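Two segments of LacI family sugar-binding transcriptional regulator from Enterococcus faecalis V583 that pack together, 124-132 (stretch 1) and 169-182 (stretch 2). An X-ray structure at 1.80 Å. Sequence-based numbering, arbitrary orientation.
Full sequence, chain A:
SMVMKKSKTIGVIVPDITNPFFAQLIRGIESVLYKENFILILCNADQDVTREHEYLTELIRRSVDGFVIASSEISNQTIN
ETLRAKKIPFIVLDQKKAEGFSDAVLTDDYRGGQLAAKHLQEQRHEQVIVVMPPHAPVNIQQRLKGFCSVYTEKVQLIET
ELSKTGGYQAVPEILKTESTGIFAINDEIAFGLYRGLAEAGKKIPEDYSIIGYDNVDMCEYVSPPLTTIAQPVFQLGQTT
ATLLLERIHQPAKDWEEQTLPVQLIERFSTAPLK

Stretch 1 (124-132) RHEQVIVVM
Stretch 2 169-182: QAVPEILKTESTGI

Stretch 1 runs from a loop, 124-126, into a β-strand, 127-132. Stretch 2 starts within a helix, passes through a turn and a loop, and enters a strand at G181 and I182. The two strands lie side by side and run parallel. V128 pairs with G181 (CA-CA 4.7 Å) and I129 with I182 (CA-CA 4.8 Å). Together the stretches bury 591 Å², both sides summed.

The backbone sets the register. T180 N donates to Q127 O at 3.0 Å, nearly straight at 170°. I129 N donates to G181 O at 3.0 Å, with an angle of 160°. Three CA-H...O contacts accompany them: S179 CA to Q127 O at 3.4 Å, V128 CA to G181 O at 3.2 Å, and I182 CA to I129 O at 3.3 Å. Strand phi/psi values are extended, for example -119/139 at I129 and -134/142 at G181. T180, at -123/-15, breaks the extended run just before the strand. G181 N is buried here without a partner.

Polar side chains secure the entry to the strand pair. H125 (chi1 -67°, chi2 -85°) points toward stretch 2. Its ND1 makes a hydrogen bond with T180 OG1 at 2.6 Å, at the ring edge, and its NE2 is bonded elsewhere in the structure. The imidazole thus has a ring nitrogen for each partner. T180 takes the p rotamer (chi1 60°). Water 1 joins the same cluster: it accepts from E126 N at 2.6 Å and bonds T180 OG1 at 2.7 Å. The T180 hydroxyl suits this place because it can serve both H125 ND1 and the water.

G181 suits a crowded place. A CB built there would lie on the V128 face, 3.3 Å from H125 CG and 3.3 Å from V128 CG1. The missing side chain leaves room for both neighbours. V128 has chi1 -60° (m).

The other face carries I129 and I182. I129 is m, m and has 103 Å² covered by stretch 2. Its CG1 lies 3.3 Å from S179 OG, and its CD1 lies 4.0 Å from T177 CG2. Its CB is 4.5 Å from I182 CG2. I182 has chi1 -54° (m) and chi2 158° (t). V131, chi1 t, points toward stretch 2. Its CG2 is 3.7 Å from I182 CG2 and 4.2 Å from I174 CD1, while its CG1 is 4.1 Å from A170 CB. Branched aliphatic chains fill this buried space, and A170 adds its CB methyl to the apolar patch. I174 is m, t.

The helix and the turn after it hold their shape by internal bonds. I174 N donates to A170 O at 3.1 Å, and T177 N to I174 O at 3.0 Å. T177, chi1 p, also donates from OG1 to I174 O at 2.8 Å. That OG1 accepts from S179 N at 3.2 Å, so one threonine ties the helix to the loop. S179 is m.

At the exposed margin, Q127 (m, t, chi3 -109°) points toward stretch 2. Its long chain reaches E178, with NE2 3.5 Å from E178 CB.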

ATOM      1  N   ARG A 124      -9.431  19.868  25.299  1.00 34.81           N
ATOM      2  CA  ARG A 124     -10.590  19.996  26.192  1.00 35.10           C
ATOM      3  C   ARG A 124     -11.769  19.102  25.881  1.00 32.28           C
ATOM      4  O   ARG A 124     -12.887  19.392  26.312  1.00 34.52           O
ATOM      5  CB  ARG A 124     -11.095  21.432  26.234  1.00 31.30           C
ATOM      6  CG  ARG A 124      -9.979  22.454  26.246  1.00 32.28           C
ATOM      7  CD  ARG A 124     -10.375  23.758  26.933  1.00 56.53           C
ATOM      8  NE  ARG A 124     -11.177  24.600  26.062  1.00 52.57           N
ATOM      9  CZ  ARG A 124     -10.722  25.586  25.289  1.00 53.50           C
ATOM     10  NH1 ARG A 124     -11.588  26.264  24.541  1.00 63.94           N
ATOM     11  NH2 ARG A 124      -9.428  25.900  25.229  1.00 56.07           N
ATOM     12  N   HIS A 125     -11.545  18.003  25.176  1.00 32.16           N
ATOM     13  CA  HIS A 125     -12.621  17.041  24.947  1.00 28.50           C
ATOM     14  C   HIS A 125     -12.862  16.196  26.185  1.00 34.44           C
ATOM     15  O   HIS A 125     -11.922  15.673  26.758  1.00 35.96           O
ATOM     16  CB  HIS A 125     -12.306  16.179  23.736  1.00 31.81           C
ATOM     17  CG  HIS A 125     -12.308  16.980  22.482  1.00 34.00           C
ATOM     18  ND1 HIS A 125     -13.463  17.243  21.786  1.00 33.52           N
ATOM     19  CD2 HIS A 125     -11.326  17.673  21.868  1.00 33.38           C
ATOM     20  CE1 HIS A 125     -13.188  18.046  20.771  1.00 30.79           C
ATOM     21  NE2 HIS A 125     -11.901  18.330  20.801  1.00 33.78           N
ATOM     22  N   GLU A 126     -14.133  16.049  26.558  1.00 32.61           N
ATOM     23  CA  GLU A 126     -14.526  15.419  27.797  1.00 36.85           C
ATOM     24  C   GLU A 126     -15.275  14.125  27.552  1.00 41.05           C
ATOM     25  O   GLU A 126     -15.367  13.264  28.446  1.00 34.55           O
ATOM     26  CB  GLU A 126     -15.393  16.412  28.623  1.00 32.59           C
ATOM     27  CG  GLU A 126     -14.792  17.799  28.853  1.00 88.61           C
ATOM     28  CD  GLU A 126     -15.709  18.738  29.638  1.00 86.89           C
ATOM     29  OE1 GLU A 126     -16.934  18.502  29.677  1.00 66.15           O
ATOM     30  OE2 GLU A 126     -15.205  19.727  30.223  1.00 65.46           O
ATOM     31  N   GLN A 127     -15.825  13.988  26.347  1.00 38.60           N
ATOM     32  CA  GLN A 127     -16.494  12.771  25.930  1.00 29.42           C
ATOM     33  C   GLN A 127     -15.880  12.335  24.630  1.00 32.78           C
ATOM     34  O   GLN A 127     -15.977  13.049  23.621  1.00 29.20           O
ATOM     35  CB  GLN A 127     -17.985  13.014  25.750  1.00 34.24           C
ATOM     36  CG  GLN A 127     -18.639  13.602  26.995  1.00 46.58           C
ATOM     37  CD  GLN A 127     -20.135  13.772  26.841  1.00 78.43           C
ATOM     38  OE1 GLN A 127     -20.632  14.890  26.743  1.00 54.62           O
ATOM     39  NE2 GLN A 127     -20.859  12.662  26.813  1.00 48.35           N
ATOM     40  N   VAL A 128     -15.216  11.199  24.674  1.00 28.42           N
ATOM     41  CA  VAL A 128     -14.518  10.668  23.507  1.00 35.40           C
ATOM     42  C   VAL A 128     -14.869   9.235  23.209  1.00 37.83           C
ATOM     43  O   VAL A 128     -15.338   8.491  24.064  1.00 35.98           O
ATOM     44  CB  VAL A 128     -12.997  10.746  23.666  1.00 33.01           C
ATOM     45  CG1 VAL A 128     -12.546  12.178  23.858  1.00 33.33           C
ATOM     46  CG2 VAL A 128     -12.528   9.857  24.822  1.00 33.70           C
ATOM     47  N   ILE A 129     -14.606   8.857  21.965  1.00 27.07           N
ATOM     48  CA  ILE A 129     -14.833   7.525  21.485  1.00 29.55           C
ATOM     49  C   ILE A 129     -13.499   6.973  21.063  1.00 28.06           C
ATOM     50  O   ILE A 129     -12.711   7.682  20.443  1.00 29.07           O
ATOM     51  CB  ILE A 129     -15.736   7.508  20.230  1.00 30.13           C
ATOM     52  CG1 ILE A 129     -17.095   8.152  20.476  1.00 53.93           C
ATOM     53  CG2 ILE A 129     -15.858   6.090  19.730  1.00 37.48           C
ATOM     54  CD1 ILE A 129     -18.087   7.243  21.151  1.00 55.24           C
ATOM     55  N   VAL A 130     -13.253   5.710  21.378  1.00 25.90           N
ATOM     56  CA  VAL A 130     -12.122   4.992  20.832  1.00 31.39           C
ATOM     57  C   VAL A 130     -12.669   3.963  19.869  1.00 30.92           C
ATOM     58  O   VAL A 130     -13.543   3.164  20.228  1.00 31.78           O
ATOM     59  CB  VAL A 130     -11.283   4.286  21.919  1.00 27.24           C
ATOM     60  CG1 VAL A 130     -10.117   3.545  21.272  1.00 34.91           C
ATOM     61  CG2 VAL A 130     -10.778   5.282  22.938  1.00 31.68           C
ATOM     62  N   VAL A 131     -12.188   3.984  18.627  1.00 31.29           N
ATOM     63  CA  VAL A 131     -12.711   3.085  17.610  1.00 30.36           C
ATOM     64  C   VAL A 131     -11.634   2.068  17.313  1.00 35.71           C
ATOM     65  O   VAL A 131     -10.500   2.425  16.894  1.00 28.34           O
ATOM     66  CB  VAL A 131     -13.076   3.837  16.298  1.00 30.18           C
ATOM     67  CG1 VAL A 131     -13.631   2.871  15.266  1.00 30.03           C
ATOM     68  CG2 VAL A 131     -14.066   4.948  16.550  1.00 32.11           C
ATOM     69  N   MET A 132     -11.968   0.799  17.514  1.00 31.57           N
ATOM     70  CA  MET A 132     -10.957  -0.276  17.442  1.00 26.33           C
ATOM     71  C   MET A 132     -11.566  -1.636  17.132  1.00 27.08           C
ATOM     72  O   MET A 132     -12.764  -1.779  17.255  1.00 30.67           O
ATOM     73  CB  MET A 132     -10.197  -0.315  18.772  1.00 30.60           C
ATOM     74  CG  MET A 132     -10.966  -0.833  19.988  1.00 35.37           C
ATOM     75  SD  MET A 132      -9.928  -0.577  21.475  1.00 33.62           S
ATOM     76  CE  MET A 132      -8.620  -1.756  21.196  1.00 31.23           C
ATOM     77  N   GLN A 169     -18.061   2.175   8.604  1.00 30.62           N
ATOM     78  CA  GLN A 169     -19.229   1.523   9.182  1.00 41.43           C
ATOM     79  C   GLN A 169     -19.463   1.883  10.635  1.00 37.76           C
ATOM     80  O   GLN A 169     -20.538   1.622  11.138  1.00 33.42           O
ATOM     81  CB  GLN A 169     -19.092   0.021   9.077  1.00 35.62           C
ATOM     82  CG  GLN A 169     -19.291  -0.487   7.673  1.00 40.84           C
ATOM     83  CD  GLN A 169     -18.973  -1.964   7.559  1.00 61.64           C
ATOM     84  OE1 GLN A 169     -18.440  -2.587   8.488  1.00 60.61           O
ATOM     85  NE2 GLN A 169     -19.272  -2.527   6.409  1.00 49.32           N
ATOM     86  N   ALA A 170     -18.466   2.470  11.313  1.00 29.98           N
ATOM     87  CA  ALA A 170     -18.673   2.983  12.696  1.00 47.40           C
ATOM     88  C   ALA A 170     -19.417   4.328  12.767  1.00 34.08           C
ATOM     89  O   ALA A 170     -19.874   4.757  13.839  1.00 27.32           O
ATOM     90  CB  ALA A 170     -17.334   3.101  13.431  1.00 42.58           C
ATOM     91  N   VAL A 171     -19.516   5.036  11.647  1.00 30.81           N
ATOM     92  CA  VAL A 171     -19.989   6.403  11.708  1.00 23.48           C
ATOM     93  C   VAL A 171     -21.444   6.522  12.183  1.00 31.68           C
ATOM     94  O   VAL A 171     -21.756   7.391  13.005  1.00 31.04           O
ATOM     95  CB  VAL A 171     -19.693   7.181  10.409  1.00 30.60           C
ATOM     96  CG1 VAL A 171     -20.380   8.538  10.437  1.00 32.36           C
ATOM     97  CG2 VAL A 171     -18.184   7.337  10.213  1.00 32.11           C
ATOM     98  N   PRO A 172     -22.321   5.625  11.729  1.00 31.17           N
ATOM     99  CA  PRO A 172     -23.713   5.721  12.228  1.00 31.03           C
ATOM    100  C   PRO A 172     -23.832   5.629  13.755  1.00 42.99           C
ATOM    101  O   PRO A 172     -24.577   6.393  14.367  1.00 37.41           O
ATOM    102  CB  PRO A 172     -24.422   4.551  11.507  1.00 30.91           C
ATOM    103  CG  PRO A 172     -23.645   4.375  10.240  1.00 46.21           C
ATOM    104  CD  PRO A 172     -22.210   4.763  10.537  1.00 32.81           C
ATOM    105  N   GLU A 173     -23.078   4.731  14.382  1.00 36.82           N
ATOM    106  CA  GLU A 173     -23.140   4.624  15.825  1.00 31.76           C
ATOM    107  C   GLU A 173     -22.565   5.883  16.488  1.00 31.23           C
ATOM    108  O   GLU A 173     -23.124   6.413  17.446  1.00 37.86           O
ATOM    109  CB  GLU A 173     -22.448   3.349  16.310  1.00 35.64           C
ATOM    110  CG  GLU A 173     -23.395   2.210  16.664  1.00 94.01           C
ATOM    111  CD  GLU A 173     -23.870   2.279  18.106  1.00136.33           C
ATOM    112  OE1 GLU A 173     -23.005   2.351  19.012  1.00 75.01           O
ATOM    113  OE2 GLU A 173     -25.103   2.264  18.333  1.00 83.95           O
ATOM    114  N   ILE A 174     -21.465   6.398  15.961  1.00 30.11           N
ATOM    115  CA  ILE A 174     -20.880   7.623  16.543  1.00 38.84           C
ATOM    116  C   ILE A 174     -21.846   8.803  16.539  1.00 38.72           C
ATOM    117  O   ILE A 174     -21.912   9.597  17.490  1.00 38.39           O
ATOM    118  CB  ILE A 174     -19.614   8.021  15.784  1.00 28.40           C
ATOM    119  CG1 ILE A 174     -18.535   6.945  15.983  1.00 30.59           C
ATOM    120  CG2 ILE A 174     -19.100   9.365  16.249  1.00 34.66           C
ATOM    121  CD1 ILE A 174     -17.424   6.983  14.969  1.00 45.18           C
ATOM    122  N   LEU A 175     -22.599   8.924  15.454  1.00 31.77           N
ATOM    123  CA  LEU A 175     -23.540  10.017  15.325  1.00 34.26           C
ATOM    124  C   LEU A 175     -24.675   9.975  16.348  1.00 36.64           C
ATOM    125  O   LEU A 175     -25.292  10.996  16.613  1.00 41.97           O
ATOM    126  CB  LEU A 175     -24.087  10.050  13.910  1.00 32.20           C
ATOM    127  CG  LEU A 175     -23.062  10.362  12.822  1.00 32.39           C
ATOM    128  CD1 LEU A 175     -23.791  10.264  11.488  1.00 41.52           C
ATOM    129  CD2 LEU A 175     -22.389  11.725  13.009  1.00 44.59           C
ATOM    130  N   LYS A 176     -24.927   8.809  16.939  1.00 38.31           N
ATOM    131  CA  LYS A 176     -25.911   8.675  18.007  1.00 39.80           C
ATOM    132  C   LYS A 176     -25.387   9.108  19.378  1.00 52.27           C
ATOM    133  O   LYS A 176     -26.166   9.208  20.303  1.00 45.23           O
ATOM    134  CB  LYS A 176     -26.406   7.226  18.092  1.00 36.61           C
ATOM    135  CG  LYS A 176     -27.351   6.815  16.975  1.00 62.94           C
ATOM    136  CD  LYS A 176     -27.752   5.356  17.130  1.00 64.28           C
ATOM    137  CE  LYS A 176     -28.871   4.965  16.183  1.00106.40           C
ATOM    138  NZ  LYS A 176     -28.394   4.875  14.778  1.00 82.30           N
ATOM    139  N   THR A 177     -24.087   9.379  19.508  1.00 41.56           N
ATOM    140  CA  THR A 177     -23.466   9.642  20.821  1.00 38.36           C
ATOM    141  C   THR A 177     -23.313  11.138  21.037  1.00 39.43           C
ATOM    142  O   THR A 177     -23.510  11.918  20.107  1.00 41.33           O
ATOM    143  CB  THR A 177     -22.042   9.033  20.934  1.00 31.26           C
ATOM    144  OG1 THR A 177     -21.122   9.810  20.141  1.00 37.38           O
ATOM    145  CG2 THR A 177     -21.980   7.591  20.464  1.00 27.39           C
ATOM    146  N   GLU A 178     -22.927  11.519  22.264  1.00 46.23           N
ATOM    147  CA  GLU A 178     -22.620  12.908  22.641  1.00 40.17           C
ATOM    148  C   GLU A 178     -21.124  13.255  22.544  1.00 36.94           C
ATOM    149  O   GLU A 178     -20.696  14.341  22.967  1.00 39.87           O
ATOM    150  CB  GLU A 178     -23.053  13.150  24.097  1.00 57.63           C
ATOM    151  CG  GLU A 178     -24.547  13.073  24.346  1.00 62.54           C
ATOM    152  CD  GLU A 178     -25.177  14.442  24.421  1.00101.30           C
ATOM    153  OE1 GLU A 178     -25.814  14.747  25.453  1.00 78.99           O
ATOM    154  OE2 GLU A 178     -25.012  15.213  23.458  1.00 68.14           O
ATOM    155  N   SER A 179     -20.333  12.327  22.019  1.00 33.71           N
ATOM    156  CA  SER A 179     -18.882  12.499  21.947  1.00 35.85           C
ATOM    157  C   SER A 179     -18.442  13.597  20.962  1.00 34.65           C
ATOM    158  O   SER A 179     -19.152  13.927  19.998  1.00 41.07           O
ATOM    159  CB  SER A 179     -18.228  11.168  21.597  1.00 38.58           C
ATOM    160  OG  SER A 179     -18.346  10.222  22.651  1.00 46.38           O
ATOM    161  N   THR A 180     -17.279  14.182  21.227  1.00 30.88           N
ATOM    162  CA  THR A 180     -16.754  15.288  20.445  1.00 30.18           C
ATOM    163  C   THR A 180     -15.378  14.991  19.863  1.00 32.16           C
ATOM    164  O   THR A 180     -14.922  15.682  18.963  1.00 30.28           O
ATOM    165  CB  THR A 180     -16.682  16.546  21.338  1.00 33.64           C
ATOM    166  OG1 THR A 180     -15.809  16.292  22.466  1.00 30.63           O
ATOM    167  CG2 THR A 180     -18.074  16.875  21.840  1.00 42.54           C
ATOM    168  N   GLY A 181     -14.721  13.955  20.368  1.00 29.87           N
ATOM    169  CA  GLY A 181     -13.348  13.620  19.997  1.00 26.90           C
ATOM    170  C   GLY A 181     -13.269  12.131  19.737  1.00 29.25           C
ATOM    171  O   GLY A 181     -13.875  11.359  20.435  1.00 26.61           O
ATOM    172  N   ILE A 182     -12.497  11.712  18.747  1.00 26.39           N
ATOM    173  CA  ILE A 182     -12.455  10.307  18.407  1.00 28.18           C
ATOM    174  C   ILE A 182     -11.009   9.904  18.293  1.00 26.75           C
ATOM    175  O   ILE A 182     -10.243  10.580  17.608  1.00 28.29           O
ATOM    176  CB  ILE A 182     -13.170   9.997  17.069  1.00 24.43           C
ATOM    177  CG1 ILE A 182     -14.595  10.516  17.068  1.00 26.28           C
ATOM    178  CG2 ILE A 182     -13.130   8.510  16.736  1.00 24.89           C
ATOM    179  CD1 ILE A 182     -15.144  10.729  15.660  1.00 28.71           C
TER
HETATM  180  O   HOH W   1     -16.198  16.725  25.116  1.00 31.93           O